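Local coordinates for anopheles Plasmodium-responsive Leucine-rich repeat protein 1B (PDB 4XGO) that probably takes part in the mosquito's response to Plasmodium by interacting with LRIM1, this chain being the leucine-rich repeat domain of the longer protein, at residues V239-Y244 with L254-N259; Q275-D280 with F287-S292; N308-L313 with H334-L339. All coordinates share one frame; numbering follows the deposited sequence.

Contact 1: V239-Y244 with L254-N259; sequences VALDFY and LDLSHN
Leu241 and Leu256 meet through their methyls, and Phe243 packs on Leu254 beside them. The two leucines reach toward each other tip to tip: CD1 of Leu241 touches CD1 of Leu256 at 3.8 Å while lying 3.9 Å from Leu256 CD2, so one methyl sits against both branches of the other residue. CB points toward the other segment in both leucines, and CG anti to the carbonyl carbon (chi1 -64° in Leu241 and -58° in Leu256) carries the methyls on until they meet, across 10.0 Å between the two CA atoms. Phe243 offers CE2 to CD2 of Leu254 at a looser 4.4 Å, the methyl meeting the ring obliquely. Tyr219 stacks on the same ring, and Leu231 and Leu277 pack against Leu254.

Polar bonds within 254-259 shape its turn. Asp255 OD1 accepts hydrogen bonds from the backbone N of Ser257 at 3.0 Å, an Asx turn, and from Ser257 OG at 2.7 Å, the latter through its syn lone pair. Asn259 ND2 donates to Leu256 O at 3.0 Å, from above the carbonyl plane. Ties to neighbouring coils run from Asn259 ND2 to Val233 O, from Leu238 N to Asn259 OD1 and from Asn282 ND2 to Leu256 O.

No hydrogen bond passes between the segments. Strands 240-243 and 253-255 lie on different sheets of the leucine-rich repeat solenoid, and their inward side chains fill its interior. Between these two segments cohesion is apolar, while the polar bonds of the turn run within 254-259 and to adjacent coils.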
ATOM      1  N   VAL A 239      31.664   9.381 -15.653  1.00 13.32           N
ATOM      2  CA  VAL A 239      32.123  10.375 -16.639  1.00 13.61           C
ATOM      3  C   VAL A 239      32.968   9.765 -17.739  1.00 14.05           C
ATOM      4  O   VAL A 239      32.858  10.137 -18.910  1.00 14.16           O
ATOM      5  CB  VAL A 239      32.896  11.537 -15.967  1.00 14.03           C
ATOM      6  CG1 VAL A 239      33.368  12.542 -17.006  1.00 14.61           C
ATOM      7  CG2 VAL A 239      32.021  12.229 -14.937  1.00 14.23           C
ATOM      8  N   ALA A 240      33.832   8.837 -17.372  1.00 14.89           N
ATOM      9  CA  ALA A 240      34.751   8.245 -18.314  1.00 16.07           C
ATOM     10  C   ALA A 240      34.924   6.769 -18.007  1.00 16.95           C
ATOM     11  O   ALA A 240      35.048   6.377 -16.849  1.00 18.04           O
ATOM     12  CB  ALA A 240      36.084   8.969 -18.243  1.00 16.80           C
ATOM     13  N   LEU A 241      34.910   5.954 -19.045  1.00 17.10           N
ATOM     14  CA  LEU A 241      35.155   4.528 -18.910  1.00 17.77           C
ATOM     15  C   LEU A 241      36.203   4.103 -19.913  1.00 18.89           C
ATOM     16  O   LEU A 241      36.205   4.574 -21.050  1.00 18.60           O
ATOM     17  CB  LEU A 241      33.877   3.721 -19.160  1.00 17.14           C
ATOM     18  CG  LEU A 241      32.721   3.928 -18.191  1.00 16.84           C
ATOM     19  CD1 LEU A 241      31.474   3.227 -18.716  1.00 16.61           C
ATOM     20  CD2 LEU A 241      33.068   3.391 -16.823  1.00 17.57           C
ATOM     21  N   ASP A 242      37.101   3.230 -19.465  1.00 20.22           N
ATOM     22  CA  ASP A 242      38.131   2.639 -20.310  1.00 22.57           C
ATOM     23  C   ASP A 242      38.176   1.136 -20.016  1.00 24.47           C
ATOM     24  O   ASP A 242      38.778   0.701 -19.027  1.00 23.63           O
ATOM     25  CB  ASP A 242      39.490   3.300 -20.028  1.00 23.58           C
ATOM     26  CG  ASP A 242      40.639   2.640 -20.779  1.00 24.90           C
ATOM     27  OD1 ASP A 242      40.374   1.840 -21.706  1.00 25.02           O
ATOM     28  OD2 ASP A 242      41.815   2.921 -20.420  1.00 26.26           O
ATOM     29  N   PHE A 243      37.506   0.363 -20.878  1.00 26.59           N
ATOM     30  CA  PHE A 243      37.456  -1.102 -20.787  1.00 29.16           C
ATOM     31  C   PHE A 243      38.487  -1.747 -21.731  1.00 31.29           C
ATOM     32  O   PHE A 243      38.242  -1.950 -22.919  1.00 32.24           O
ATOM     33  CB  PHE A 243      36.034  -1.590 -21.108  1.00 29.73           C
ATOM     34  CG  PHE A 243      35.020  -1.307 -20.018  1.00 30.48           C
ATOM     35  CD1 PHE A 243      35.299  -0.448 -18.944  1.00 31.01           C
ATOM     36  CD2 PHE A 243      33.770  -1.909 -20.064  1.00 31.49           C
ATOM     37  CE1 PHE A 243      34.358  -0.208 -17.952  1.00 31.64           C
ATOM     38  CE2 PHE A 243      32.820  -1.655 -19.083  1.00 30.44           C
ATOM     39  CZ  PHE A 243      33.111  -0.812 -18.025  1.00 30.58           C
ATOM     40  N   TYR A 244      39.636  -2.102 -21.183  1.00 34.30           N
ATOM     41  CA  TYR A 244      40.828  -2.412 -21.995  1.00 36.24           C
ATOM     42  C   TYR A 244      41.208  -3.883 -22.037  1.00 38.71           C
ATOM     43  O   TYR A 244      41.916  -4.318 -22.951  1.00 43.13           O
ATOM     44  CB  TYR A 244      42.029  -1.647 -21.439  1.00 35.98           C
ATOM     45  CG  TYR A 244      42.249  -1.965 -19.979  1.00 35.33           C
ATOM     46  CD1 TYR A 244      43.061  -3.033 -19.589  1.00 35.57           C
ATOM     47  CD2 TYR A 244      41.602  -1.225 -18.987  1.00 35.08           C
ATOM     48  CE1 TYR A 244      43.242  -3.334 -18.252  1.00 35.89           C
ATOM     49  CE2 TYR A 244      41.771  -1.522 -17.650  1.00 35.78           C
ATOM     50  CZ  TYR A 244      42.590  -2.577 -17.285  1.00 36.34           C
ATOM     51  OH  TYR A 244      42.750  -2.865 -15.954  1.00 36.74           O
ATOM     52  N   LEU A 254      24.749  -4.633 -21.235  1.00 13.43           N
ATOM     53  CA  LEU A 254      25.495  -3.560 -20.577  1.00 13.22           C
ATOM     54  C   LEU A 254      24.694  -2.280 -20.644  1.00 12.56           C
ATOM     55  O   LEU A 254      24.486  -1.720 -21.728  1.00 12.83           O
ATOM     56  CB  LEU A 254      26.866  -3.378 -21.233  1.00 13.68           C
ATOM     57  CG  LEU A 254      27.803  -2.353 -20.583  1.00 13.56           C
ATOM     58  CD1 LEU A 254      28.042  -2.734 -19.123  1.00 13.87           C
ATOM     59  CD2 LEU A 254      29.125  -2.260 -21.345  1.00 14.27           C
ATOM     60  N   ASP A 255      24.215  -1.828 -19.484  1.00 12.32           N
ATOM     61  CA  ASP A 255      23.388  -0.632 -19.395  1.00 12.04           C
ATOM     62  C   ASP A 255      24.224   0.487 -18.748  1.00 11.82           C
ATOM     63  O   ASP A 255      24.485   0.467 -17.567  1.00 11.24           O
ATOM     64  CB  ASP A 255      22.102  -0.902 -18.604  1.00 12.25           C
ATOM     65  CG  ASP A 255      21.155   0.270 -18.590  1.00 12.68           C
ATOM     66  OD1 ASP A 255      21.485   1.365 -19.110  1.00 12.89           O
ATOM     67  OD2 ASP A 255      20.055   0.136 -18.009  1.00 13.30           O
ATOM     68  N   LEU A 256      24.612   1.457 -19.563  1.00 11.70           N
ATOM     69  CA  LEU A 256      25.388   2.628 -19.119  1.00 12.27           C
ATOM     70  C   LEU A 256      24.577   3.921 -19.247  1.00 12.00           C
ATOM     71  O   LEU A 256      25.121   5.039 -19.220  1.00 11.41           O
ATOM     72  CB  LEU A 256      26.672   2.724 -19.942  1.00 13.16           C
ATOM     73  CG  LEU A 256      27.607   1.528 -19.899  1.00 13.92           C
ATOM     74  CD1 LEU A 256      28.757   1.730 -20.870  1.00 14.73           C
ATOM     75  CD2 LEU A 256      28.076   1.277 -18.482  1.00 14.29           C
ATOM     76  N   SER A 257      23.261   3.799 -19.372  1.00 11.61           N
ATOM     77  CA  SER A 257      22.437   4.954 -19.657  1.00 11.90           C
ATOM     78  C   SER A 257      22.276   5.872 -18.457  1.00 11.74           C
ATOM     79  O   SER A 257      22.470   5.463 -17.306  1.00 11.22           O
ATOM     80  CB  SER A 257      21.055   4.536 -20.217  1.00 12.27           C
ATOM     81  OG  SER A 257      20.316   3.779 -19.280  1.00 12.91           O
ATOM     82  N   HIS A 258      21.958   7.134 -18.750  1.00 11.81           N
ATOM     83  CA  HIS A 258      21.684   8.135 -17.739  1.00 12.57           C
ATOM     84  C   HIS A 258      22.868   8.300 -16.800  1.00 11.87           C
ATOM     85  O   HIS A 258      22.748   8.210 -15.574  1.00 11.64           O
ATOM     86  CB  HIS A 258      20.418   7.805 -16.957  1.00 13.08           C
ATOM     87  CG  HIS A 258      19.183   7.823 -17.781  1.00 14.46           C
ATOM     88  ND1 HIS A 258      18.399   8.943 -17.921  1.00 15.75           N
ATOM     89  CD2 HIS A 258      18.604   6.860 -18.530  1.00 15.82           C
ATOM     90  CE1 HIS A 258      17.369   8.662 -18.704  1.00 16.35           C
ATOM     91  NE2 HIS A 258      17.474   7.408 -19.088  1.00 16.67           N
ATOM     92  N   ASN A 259      24.038   8.499 -17.388  1.00 11.61           N
ATOM     93  CA  ASN A 259      25.198   8.897 -16.601  1.00 11.55           C
ATOM     94  C   ASN A 259      25.645  10.259 -17.120  1.00 12.27           C
ATOM     95  O   ASN A 259      24.815  11.029 -17.637  1.00 12.42           O
ATOM     96  CB  ASN A 259      26.273   7.815 -16.682  1.00 11.45           C
ATOM     97  CG  ASN A 259      26.009   6.677 -15.724  1.00 11.38           C
ATOM     98  OD1 ASN A 259      26.239   6.815 -14.532  1.00 11.41           O
ATOM     99  ND2 ASN A 259      25.523   5.550 -16.243  1.00 11.41           N
TER

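Contact 2: Q275-D280 with F287-S292; sequences QYLYLD and FKLSTS
Phe287 holds CG anti to the backbone N (chi1 179°), which carries its ring in toward the side chains of Leu277 and Leu279. Leu277 has the same first torsion (chi1 176°), whereas in Leu279 CG stands beside the backbone N and anti to the carbonyl carbon; the two leucines, two residues apart, Leu277 in strand 276-278 and Leu279 just after it, thus reach the ring by different routes.

Leu279 crosses Phe287 at about a right angle and lays CD1 over one face of the ring. This methyl is 3.8 Å from the ring centroid, a CH-pi contact offset toward the rim, and its closest ring atom is CE2 of Phe287 at 3.6 Å. Leu277 comes from the opposite direction to Phe287, and its CD2 meets CZ of the ring at 4.0 Å, obliquely. The same CD2 touches CD2 of Leu289 at 4.2 Å, so a single methyl bridges the phenylalanine and the next inward residue of 287-292.

Neighbours add to the cluster. His266 meets the Phe287 ring with planes at about 60°, Leu313 of helix 307-316 packs on both Phe287 and Leu289, and Leu298 lies beside Leu277 on the adjoining strand. Leu279 O accepts from Asn282 ND2 and Asn303 ND2, which fixes the chain just where it leaves the strand.

Alternate leucines pointing inward from a short parallel strand and the residue that follows it, met by apolar side chains from the returning segment of the same coil, are characteristic of the leucine-rich repeat solenoid, here close to its C-terminal end.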
ATOM      1  N   GLN A 275      24.705  -8.182 -26.762  1.00 22.30           N
ATOM      2  CA  GLN A 275      23.443  -8.111 -27.488  1.00 22.94           C
ATOM      3  C   GLN A 275      22.662  -6.837 -27.212  1.00 21.02           C
ATOM      4  O   GLN A 275      21.922  -6.355 -28.081  1.00 21.02           O
ATOM      5  CB  GLN A 275      22.590  -9.335 -27.131  1.00 25.12           C
ATOM      6  CG  GLN A 275      23.258 -10.625 -27.567  1.00 27.93           C
ATOM      7  CD  GLN A 275      22.513 -11.863 -27.118  1.00 31.23           C
ATOM      8  OE1 GLN A 275      21.309 -11.826 -26.864  1.00 34.22           O
ATOM      9  NE2 GLN A 275      23.233 -12.966 -27.002  1.00 33.87           N
ATOM     10  N   TYR A 276      22.807  -6.298 -25.997  1.00 19.67           N
ATOM     11  CA  TYR A 276      22.072  -5.112 -25.592  1.00 19.12           C
ATOM     12  C   TYR A 276      23.066  -4.127 -24.979  1.00 17.77           C
ATOM     13  O   TYR A 276      23.780  -4.469 -24.035  1.00 16.04           O
ATOM     14  CB  TYR A 276      20.997  -5.469 -24.581  1.00 20.32           C
ATOM     15  CG  TYR A 276      20.012  -6.488 -25.096  1.00 22.61           C
ATOM     16  CD1 TYR A 276      20.295  -7.842 -25.035  1.00 24.19           C
ATOM     17  CD2 TYR A 276      18.817  -6.088 -25.671  1.00 24.37           C
ATOM     18  CE1 TYR A 276      19.395  -8.787 -25.511  1.00 27.02           C
ATOM     19  CE2 TYR A 276      17.909  -7.015 -26.158  1.00 26.55           C
ATOM     20  CZ  TYR A 276      18.203  -8.362 -26.076  1.00 28.01           C
ATOM     21  OH  TYR A 276      17.306  -9.299 -26.555  1.00 32.04           O
ATOM     22  N   LEU A 277      23.137  -2.927 -25.560  1.00 16.36           N
ATOM     23  CA  LEU A 277      24.059  -1.904 -25.079  1.00 15.45           C
ATOM     24  C   LEU A 277      23.303  -0.602 -25.034  1.00 14.53           C
ATOM     25  O   LEU A 277      22.817  -0.133 -26.075  1.00 14.16           O
ATOM     26  CB  LEU A 277      25.251  -1.785 -26.023  1.00 15.93           C
ATOM     27  CG  LEU A 277      26.282  -0.676 -25.728  1.00 15.84           C
ATOM     28  CD1 LEU A 277      26.863  -0.844 -24.345  1.00 15.48           C
ATOM     29  CD2 LEU A 277      27.393  -0.710 -26.765  1.00 16.64           C
ATOM     30  N   TYR A 278      23.176  -0.032 -23.834  1.00 13.52           N
ATOM     31  CA  TYR A 278      22.412   1.189 -23.643  1.00 13.10           C
ATOM     32  C   TYR A 278      23.325   2.353 -23.280  1.00 12.75           C
ATOM     33  O   TYR A 278      23.907   2.358 -22.187  1.00 12.29           O
ATOM     34  CB  TYR A 278      21.366   1.009 -22.562  1.00 13.45           C
ATOM     35  CG  TYR A 278      20.477  -0.189 -22.820  1.00 14.20           C
ATOM     36  CD1 TYR A 278      19.508  -0.148 -23.811  1.00 15.07           C
ATOM     37  CD2 TYR A 278      20.635  -1.347 -22.103  1.00 15.08           C
ATOM     38  CE1 TYR A 278      18.700  -1.261 -24.068  1.00 15.36           C
ATOM     39  CE2 TYR A 278      19.830  -2.462 -22.329  1.00 15.47           C
ATOM     40  CZ  TYR A 278      18.865  -2.406 -23.311  1.00 15.87           C
ATOM     41  OH  TYR A 278      18.081  -3.539 -23.545  1.00 17.81           O
ATOM     42  N   LEU A 279      23.430   3.325 -24.198  1.00 12.68           N
ATOM     43  CA  LEU A 279      24.284   4.508 -24.013  1.00 12.64           C
ATOM     44  C   LEU A 279      23.520   5.810 -23.968  1.00 12.41           C
ATOM     45  O   LEU A 279      24.124   6.900 -23.880  1.00 11.95           O
ATOM     46  CB  LEU A 279      25.324   4.589 -25.126  1.00 13.08           C
ATOM     47  CG  LEU A 279      26.249   3.398 -25.271  1.00 13.74           C
ATOM     48  CD1 LEU A 279      27.145   3.612 -26.470  1.00 14.56           C
ATOM     49  CD2 LEU A 279      27.048   3.181 -23.990  1.00 14.11           C
ATOM     50  N   ASP A 280      22.192   5.731 -24.025  1.00 12.19           N
ATOM     51  CA  ASP A 280      21.389   6.933 -24.096  1.00 12.56           C
ATOM     52  C   ASP A 280      21.545   7.775 -22.827  1.00 12.29           C
ATOM     53  O   ASP A 280      21.829   7.258 -21.742  1.00 11.49           O
ATOM     54  CB  ASP A 280      19.899   6.597 -24.361  1.00 13.04           C
ATOM     55  CG  ASP A 280      19.290   5.792 -23.245  1.00 13.41           C
ATOM     56  OD1 ASP A 280      19.434   4.560 -23.248  1.00 14.16           O
ATOM     57  OD2 ASP A 280      18.714   6.407 -22.315  1.00 14.46           O
ATOM     58  N   PHE A 287      32.328   7.332 -30.307  1.00 18.40           N
ATOM     59  CA  PHE A 287      32.269   5.986 -29.770  1.00 19.28           C
ATOM     60  C   PHE A 287      32.435   5.029 -30.947  1.00 21.03           C
ATOM     61  O   PHE A 287      32.002   5.333 -32.053  1.00 21.56           O
ATOM     62  CB  PHE A 287      30.915   5.758 -29.090  1.00 18.40           C
ATOM     63  CG  PHE A 287      30.752   4.384 -28.527  1.00 18.07           C
ATOM     64  CD1 PHE A 287      31.507   3.972 -27.448  1.00 17.86           C
ATOM     65  CD2 PHE A 287      29.853   3.492 -29.102  1.00 17.78           C
ATOM     66  CE1 PHE A 287      31.359   2.687 -26.934  1.00 18.02           C
ATOM     67  CE2 PHE A 287      29.711   2.211 -28.605  1.00 17.84           C
ATOM     68  CZ  PHE A 287      30.452   1.811 -27.517  1.00 17.85           C
ATOM     69  N   LYS A 288      33.067   3.886 -30.713  1.00 23.20           N
ATOM     70  CA  LYS A 288      33.355   2.933 -31.774  1.00 25.15           C
ATOM     71  C   LYS A 288      32.829   1.550 -31.433  1.00 25.69           C
ATOM     72  O   LYS A 288      32.853   1.140 -30.283  1.00 24.30           O
ATOM     73  CB  LYS A 288      34.862   2.832 -31.998  1.00 27.77           C
ATOM     74  CG  LYS A 288      35.496   4.130 -32.461  1.00 29.66           C
ATOM     75  CD  LYS A 288      37.004   3.987 -32.591  1.00 32.45           C
ATOM     76  CE  LYS A 288      37.589   5.136 -33.384  1.00 34.46           C
ATOM     77  NZ  LYS A 288      39.073   5.201 -33.237  1.00 36.59           N
ATOM     78  N   LEU A 289      32.359   0.849 -32.461  1.00 27.70           N
ATOM     79  CA  LEU A 289      32.068  -0.575 -32.371  1.00 29.89           C
ATOM     80  C   LEU A 289      32.633  -1.256 -33.621  1.00 32.52           C
ATOM     81  O   LEU A 289      32.815  -0.618 -34.657  1.00 31.79           O
ATOM     82  CB  LEU A 289      30.560  -0.824 -32.284  1.00 29.91           C
ATOM     83  CG  LEU A 289      29.787  -0.406 -31.029  1.00 28.85           C
ATOM     84  CD1 LEU A 289      28.305  -0.679 -31.235  1.00 28.42           C
ATOM     85  CD2 LEU A 289      30.291  -1.121 -29.781  1.00 29.02           C
ATOM     86  N   SER A 290      32.919  -2.548 -33.513  1.00 35.59           N
ATOM     87  CA  SER A 290      33.297  -3.348 -34.683  1.00 39.06           C
ATOM     88  C   SER A 290      32.027  -3.739 -35.451  1.00 41.55           C
ATOM     89  O   SER A 290      30.931  -3.290 -35.115  1.00 43.51           O
ATOM     90  CB  SER A 290      34.055  -4.598 -34.246  1.00 40.40           C
ATOM     91  OG  SER A 290      33.145  -5.571 -33.765  1.00 41.16           O
ATOM     92  N   THR A 291      32.159  -4.587 -36.465  1.00 45.41           N
ATOM     93  CA  THR A 291      31.025  -4.933 -37.327  1.00 48.69           C
ATOM     94  C   THR A 291      30.338  -6.243 -36.914  1.00 51.26           C
ATOM     95  O   THR A 291      30.026  -7.082 -37.766  1.00 54.07           O
ATOM     96  CB  THR A 291      31.483  -5.052 -38.793  1.00 50.27           C
ATOM     97  OG1 THR A 291      32.506  -6.047 -38.881  1.00 53.01           O
ATOM     98  CG2 THR A 291      32.033  -3.730 -39.301  1.00 50.45           C
ATOM     99  N   SER A 292      30.081  -6.407 -35.616  1.00 51.05           N
ATOM    100  CA  SER A 292      29.504  -7.649 -35.086  1.00 52.56           C
ATOM    101  C   SER A 292      27.991  -7.719 -35.303  1.00 53.45           C
ATOM    102  O   SER A 292      27.278  -6.732 -35.097  1.00 55.94           O
ATOM    103  CB  SER A 292      29.818  -7.786 -33.592  1.00 52.78           C
ATOM    104  OG  SER A 292      29.485  -9.080 -33.104  1.00 53.26           O
TER

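Contact 3: N308-L313 with H334-L339; sequences NSLRAL and HLEHGL
Arg311 and Glu336 cross at about a right angle, and the planes of guanidinium and carboxylate stand 89° apart. Arg311 NH1 donates to Glu336 OE1 at 2.9 Å in a salt bridge that meets the guanidinium at its edge but the carboxylate from above its plane. Both chains bend to allow this, Arg311 at chi3 (-71°) and Glu336 at chi2 (79°), and the arginine's aliphatic part lies against the acid, with CG 3.7 Å from Glu336 CD.

One residue earlier in the helix, Leu310 crosses Leu339 at about a right angle. Its CD2 reaches Leu339 CB at 3.9 Å and Glu336 CB at 4.2 Å, so the methyl packs on the two end residues of the hairpin's type I' turn.

On its other terminal nitrogen, NH2, Arg311 binds Asn308 OD1 at 2.9 Å and forms a salt bridge with Glu343. Two acids and an amide thus hold the guanidinium and limit its rotation. The contact fastens helix 307-316 to the hairpin by a partly exposed ion pair beside buried leucine packing, consistent with a disulfide-bearing C-terminal cap of the leucine-rich repeat domain.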
ATOM      1  N   ASN A 308      30.525  12.265 -37.973  1.00 26.53           N
ATOM      2  CA  ASN A 308      31.412  11.276 -38.601  1.00 28.23           C
ATOM      3  C   ASN A 308      31.509   9.994 -37.762  1.00 27.01           C
ATOM      4  O   ASN A 308      31.444   8.889 -38.291  1.00 28.01           O
ATOM      5  CB  ASN A 308      32.795  11.883 -38.860  1.00 30.17           C
ATOM      6  CG  ASN A 308      32.779  12.891 -39.998  1.00 32.37           C
ATOM      7  OD1 ASN A 308      31.999  12.752 -40.949  1.00 36.35           O
ATOM      8  ND2 ASN A 308      33.618  13.923 -39.903  1.00 33.61           N
ATOM      9  N   SER A 309      31.601  10.146 -36.447  1.00 25.42           N
ATOM     10  CA  SER A 309      31.646   8.985 -35.555  1.00 24.51           C
ATOM     11  C   SER A 309      30.326   8.225 -35.553  1.00 24.26           C
ATOM     12  O   SER A 309      30.290   6.993 -35.628  1.00 25.00           O
ATOM     13  CB  SER A 309      31.958   9.438 -34.126  1.00 23.67           C
ATOM     14  OG  SER A 309      32.214   8.322 -33.291  1.00 22.54           O
ATOM     15  N   LEU A 310      29.232   8.964 -35.426  1.00 24.07           N
ATOM     16  CA  LEU A 310      27.902   8.371 -35.465  1.00 24.74           C
ATOM     17  C   LEU A 310      27.656   7.639 -36.787  1.00 26.83           C
ATOM     18  O   LEU A 310      27.167   6.507 -36.790  1.00 27.27           O
ATOM     19  CB  LEU A 310      26.854   9.469 -35.274  1.00 24.23           C
ATOM     20  CG  LEU A 310      25.393   9.060 -35.156  1.00 23.89           C
ATOM     21  CD1 LEU A 310      25.189   8.179 -33.939  1.00 23.83           C
ATOM     22  CD2 LEU A 310      24.545  10.314 -35.054  1.00 24.11           C
ATOM     23  N   ARG A 311      27.999   8.282 -37.897  1.00 29.47           N
ATOM     24  CA  ARG A 311      27.845   7.657 -39.221  1.00 32.10           C
ATOM     25  C   ARG A 311      28.718   6.416 -39.381  1.00 34.17           C
ATOM     26  O   ARG A 311      28.283   5.432 -39.978  1.00 35.24           O
ATOM     27  CB  ARG A 311      28.157   8.644 -40.334  1.00 32.96           C
ATOM     28  CG  ARG A 311      27.029   9.624 -40.596  1.00 33.27           C
ATOM     29  CD  ARG A 311      27.253  10.356 -41.903  1.00 33.40           C
ATOM     30  NE  ARG A 311      28.353  11.308 -41.833  1.00 33.83           N
ATOM     31  CZ  ARG A 311      28.219  12.623 -41.708  1.00 33.97           C
ATOM     32  NH1 ARG A 311      27.015  13.188 -41.625  1.00 34.87           N
ATOM     33  NH2 ARG A 311      29.300  13.387 -41.663  1.00 34.81           N
ATOM     34  N   ALA A 312      29.937   6.462 -38.841  1.00 35.14           N
ATOM     35  CA  ALA A 312      30.808   5.281 -38.802  1.00 36.65           C
ATOM     36  C   ALA A 312      30.191   4.158 -37.977  1.00 36.51           C
ATOM     37  O   ALA A 312      30.392   2.982 -38.270  1.00 38.70           O
ATOM     38  CB  ALA A 312      32.179   5.645 -38.252  1.00 36.29           C
ATOM     39  N   LEU A 313      29.450   4.525 -36.936  1.00 37.51           N
ATOM     40  CA  LEU A 313      28.756   3.562 -36.084  1.00 38.82           C
ATOM     41  C   LEU A 313      27.640   2.827 -36.836  1.00 40.79           C
ATOM     42  O   LEU A 313      27.478   1.612 -36.679  1.00 41.50           O
ATOM     43  CB  LEU A 313      28.177   4.279 -34.855  1.00 39.22           C
ATOM     44  CG  LEU A 313      28.129   3.559 -33.518  1.00 39.52           C
ATOM     45  CD1 LEU A 313      29.507   3.067 -33.101  1.00 40.00           C
ATOM     46  CD2 LEU A 313      27.567   4.504 -32.468  1.00 38.34           C
ATOM     47  N   HIS A 334      21.984  18.350 -36.109  1.00 21.53           N
ATOM     48  CA  HIS A 334      20.921  17.938 -37.000  1.00 22.12           C
ATOM     49  C   HIS A 334      20.737  16.439 -36.898  1.00 20.39           C
ATOM     50  O   HIS A 334      21.637  15.715 -36.475  1.00 18.44           O
ATOM     51  CB  HIS A 334      21.250  18.327 -38.447  1.00 23.86           C
ATOM     52  CG  HIS A 334      22.331  17.493 -39.074  1.00 26.11           C
ATOM     53  ND1 HIS A 334      22.079  16.282 -39.688  1.00 28.12           N
ATOM     54  CD2 HIS A 334      23.667  17.694 -39.184  1.00 27.56           C
ATOM     55  CE1 HIS A 334      23.209  15.777 -40.152  1.00 28.40           C
ATOM     56  NE2 HIS A 334      24.187  16.614 -39.863  1.00 28.27           N
ATOM     57  N   LEU A 335      19.568  15.977 -37.300  1.00 19.93           N
ATOM     58  CA  LEU A 335      19.268  14.556 -37.214  1.00 20.00           C
ATOM     59  C   LEU A 335      19.960  13.774 -38.323  1.00 20.87           C
ATOM     60  O   LEU A 335      19.961  14.179 -39.486  1.00 21.58           O
ATOM     61  CB  LEU A 335      17.769  14.303 -37.267  1.00 19.85           C
ATOM     62  CG  LEU A 335      16.941  14.860 -36.120  1.00 20.28           C
ATOM     63  CD1 LEU A 335      15.475  14.966 -36.502  1.00 21.13           C
ATOM     64  CD2 LEU A 335      17.090  13.993 -34.881  1.00 19.47           C
ATOM     65  N   GLU A 336      20.548  12.658 -37.923  1.00 21.00           N
ATOM     66  CA  GLU A 336      21.204  11.714 -38.789  1.00 22.79           C
ATOM     67  C   GLU A 336      20.675  10.335 -38.389  1.00 22.17           C
ATOM     68  O   GLU A 336      20.922   9.881 -37.285  1.00 20.12           O
ATOM     69  CB  GLU A 336      22.700  11.819 -38.549  1.00 25.35           C
ATOM     70  CG  GLU A 336      23.527  10.815 -39.316  1.00 28.13           C
ATOM     71  CD  GLU A 336      23.710  11.220 -40.747  1.00 30.60           C
ATOM     72  OE1 GLU A 336      24.396  12.235 -41.004  1.00 32.00           O
ATOM     73  OE2 GLU A 336      23.177  10.494 -41.606  1.00 35.12           O
ATOM     74  N   HIS A 337      19.917   9.678 -39.273  1.00 23.37           N
ATOM     75  CA  HIS A 337      19.168   8.469 -38.903  1.00 24.38           C
ATOM     76  C   HIS A 337      18.446   8.602 -37.561  1.00 21.74           C
ATOM     77  O   HIS A 337      18.478   7.696 -36.715  1.00 21.15           O
ATOM     78  CB  HIS A 337      20.070   7.232 -38.917  1.00 27.81           C
ATOM     79  CG  HIS A 337      20.582   6.885 -40.282  1.00 31.67           C
ATOM     80  ND1 HIS A 337      21.849   7.219 -40.708  1.00 35.69           N
ATOM     81  CD2 HIS A 337      19.991   6.254 -41.321  1.00 35.50           C
ATOM     82  CE1 HIS A 337      22.020   6.803 -41.951  1.00 37.00           C
ATOM     83  NE2 HIS A 337      20.906   6.213 -42.348  1.00 37.40           N
ATOM     84  N   GLY A 338      17.796   9.742 -37.373  1.00 19.59           N
ATOM     85  CA  GLY A 338      17.012   9.978 -36.184  1.00 18.40           C
ATOM     86  C   GLY A 338      17.768  10.410 -34.934  1.00 17.09           C
ATOM     87  O   GLY A 338      17.152  10.577 -33.883  1.00 16.62           O
ATOM     88  N   LEU A 339      19.079  10.601 -35.046  1.00 16.57           N
ATOM     89  CA  LEU A 339      19.922  10.961 -33.883  1.00 16.48           C
ATOM     90  C   LEU A 339      20.684  12.257 -34.141  1.00 16.12           C
ATOM     91  O   LEU A 339      21.230  12.459 -35.227  1.00 17.12           O
ATOM     92  CB  LEU A 339      20.909   9.830 -33.591  1.00 16.37           C
ATOM     93  CG  LEU A 339      20.258   8.560 -33.041  1.00 16.57           C
ATOM     94  CD1 LEU A 339      21.133   7.349 -33.338  1.00 17.22           C
ATOM     95  CD2 LEU A 339      19.978   8.674 -31.549  1.00 16.08           C
TER

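Overall arrangement
Along the chain the three contacts follow in series; none encloses or crosses another. Contact 1 closes a loop from strand 240-243 to the next strand of the parallel array, 253-255. Contact 2 starts on the following strand of that array, 276-278, and ends in the loop leading on to strand 297-299. The two are neighbours, about 11 Å between centres, since strands 253-255 and 276-278 pair, with a probable backbone bond from Leu254 N to Tyr276 O. Contact 3 closes a longer loop, from helix 307-316 to the C-terminal hairpin. Ser309 and Leu313 of that helix touch 287-292, so contact 2 connects the repeat core to the C-terminal helix; contacts 1 and 3 do not meet.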